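Local coordinates for protein N-isopropylammelide isopropylaminohydrolase (Burkholderia multivorans ATCC 17616, PDB 6NBO) that belongs to the amidohydrolase family of TIM-barrel metalloenzymes and carries zinc ions at a site of histidine and aspartate ligands, at residues Asp335-Ala340 and Ala378-Pro383. Numbering follows the deposited sequence.
Sequences DALEVA and AVVARP
Leu337 is the residue of helix 334-342 that meets both Val379 and Val380 of helix 375-381. Its CA lies 6.9 Å from that of Val379. Its CD2 methyl reaches CG1 of Val380 at 3.7 Å, the two side chains crossing at about a right angle. Toward Val379 the fit is looser, with Leu337 CG 4.4 Å from CG1. The other methyl of this valine, CG2, sits 3.9 Å from the backbone O of Leu337. A chi1 of 169° places Val379 CG1 anti to its own backbone N, near Leu337 CG, and CG2 beside that N, near Leu337 O. One turn on, Ala340 also points its CB toward helix 375-381 but packs on Ala326 of helix 318-328. Met323 of that same helix touches Val379, so helix 318-328 packs against both helices here. Arg382, the first residue after helix 375-381, has positive phi. Its NE and NH2 both bond to Val380 O, at 3.0 Å and 3.2 Å, with that oxygen in the guanidinium plane. Arg382 NH1 forms a salt bridge with Glu320. With no polar bond across this small contact, the two helices meet here by shape fit and burial of mostly aliphatic groups.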
loop_
_atom_site.group_PDB
_atom_site.type_symbol
_atom_site.label_atom_id
_atom_site.label_comp_id
_atom_site.label_asym_id
_atom_site.label_seq_id
_atom_site.Cartn_x
_atom_site.Cartn_y
_atom_site.Cartn_z
ATOM N N ASP A 335 3.616 19.122 11.907
ATOM C CA ASP A 335 2.820 18.002 12.405
ATOM C C ASP A 335 1.863 17.481 11.333
ATOM O O ASP A 335 1.507 16.295 11.344
ATOM C CB ASP A 335 2.092 18.377 13.702
ATOM C CG ASP A 335 1.236 19.633 13.592
ATOM O OD1 ASP A 335 0.731 19.968 12.494
ATOM O OD2 ASP A 335 1.053 20.288 14.640
ATOM N N ALA A 336 1.477 18.329 10.373
ATOM C CA ALA A 336 0.685 17.839 9.252
ATOM C C ALA A 336 1.524 16.961 8.329
ATOM O O ALA A 336 1.040 15.937 7.830
ATOM C CB ALA A 336 0.080 19.010 8.475
ATOM N N LEU A 337 2.780 17.348 8.075
ATOM C CA LEU A 337 3.673 16.476 7.315
ATOM C C LEU A 337 3.844 15.128 8.010
ATOM O O LEU A 337 3.966 14.091 7.353
ATOM C CB LEU A 337 5.030 17.150 7.120
ATOM C CG LEU A 337 5.171 17.933 5.803
ATOM C CD1 LEU A 337 4.014 18.904 5.617
ATOM C CD2 LEU A 337 6.478 18.700 5.805
ATOM N N GLU A 338 3.858 15.120 9.342
ATOM C CA GLU A 338 3.963 13.847 10.047
ATOM C C GLU A 338 2.684 13.032 9.905
ATOM O O GLU A 338 2.738 11.798 9.912
ATOM C CB GLU A 338 4.309 14.095 11.522
ATOM C CG GLU A 338 5.710 14.688 11.676
ATOM C CD GLU A 338 6.094 14.925 13.127
ATOM O OE1 GLU A 338 5.551 14.230 14.006
ATOM O OE2 GLU A 338 6.942 15.805 13.379
ATOM N N VAL A 339 1.533 13.700 9.766
ATOM C CA VAL A 339 0.305 12.977 9.454
ATOM C C VAL A 339 0.421 12.317 8.089
ATOM O O VAL A 339 -0.001 11.171 7.895
ATOM C CB VAL A 339 -0.914 13.916 9.520
ATOM C CG1 VAL A 339 -2.139 13.218 8.932
ATOM C CG2 VAL A 339 -1.171 14.349 10.949
ATOM N N ALA A 340 1.003 13.025 7.119
ATOM C CA ALA A 340 1.195 12.416 5.808
ATOM C C ALA A 340 2.164 11.245 5.892
ATOM O O ALA A 340 1.937 10.195 5.276
ATOM C CB ALA A 340 1.685 13.461 4.799
ATOM N N ALA A 378 12.474 14.842 6.337
ATOM C CA ALA A 378 12.566 13.584 5.603
ATOM C C ALA A 378 11.459 13.464 4.566
ATOM O O ALA A 378 11.683 12.929 3.472
ATOM C CB ALA A 378 12.508 12.399 6.567
ATOM N N VAL A 379 10.248 13.927 4.897
ATOM C CA VAL A 379 9.153 13.873 3.927
ATOM C C VAL A 379 9.471 14.721 2.692
ATOM O O VAL A 379 9.360 14.249 1.552
ATOM C CB VAL A 379 7.826 14.302 4.579
ATOM C CG1 VAL A 379 6.746 14.496 3.500
ATOM C CG2 VAL A 379 7.371 13.249 5.585
ATOM N N VAL A 380 9.869 15.979 2.885
ATOM C CA VAL A 380 10.013 16.826 1.694
ATOM C C VAL A 380 11.364 16.627 1.005
ATOM O O VAL A 380 11.459 16.752 -0.225
ATOM C CB VAL A 380 9.787 18.317 2.019
ATOM C CG1 VAL A 380 8.455 18.519 2.734
ATOM C CG2 VAL A 380 10.943 18.899 2.811
ATOM N N ALA A 381 12.426 16.338 1.758
ATOM C CA ALA A 381 13.737 16.189 1.140
ATOM C C ALA A 381 13.967 14.797 0.572
ATOM O O ALA A 381 14.820 14.641 -0.309
ATOM C CB ALA A 381 14.855 16.505 2.136
ATOM N N ARG A 382 13.234 13.795 1.048
ATOM C CA ARG A 382 13.379 12.417 0.589
ATOM C C ARG A 382 14.844 11.972 0.541
ATOM O O ARG A 382 15.313 11.474 -0.486
ATOM C CB ARG A 382 12.728 12.248 -0.777
ATOM C CG ARG A 382 11.202 12.505 -0.775
ATOM C CD ARG A 382 10.746 13.137 -2.092
ATOM N NE ARG A 382 11.112 14.549 -2.213
ATOM C CZ ARG A 382 11.186 15.196 -3.374
ATOM N NH1 ARG A 382 10.955 14.543 -4.508
ATOM N NH2 ARG A 382 11.514 16.485 -3.416
ATOM N N PRO A 383 15.594 12.135 1.629
ATOM C CA PRO A 383 17.007 11.742 1.598
ATOM C C PRO A 383 17.165 10.266 1.260
ATOM O O PRO A 383 16.297 9.446 1.554
ATOM C CB PRO A 383 17.497 12.048 3.024
ATOM C CG PRO A 383 16.292 11.978 3.865
ATOM C CD PRO A 383 15.146 12.471 2.995
#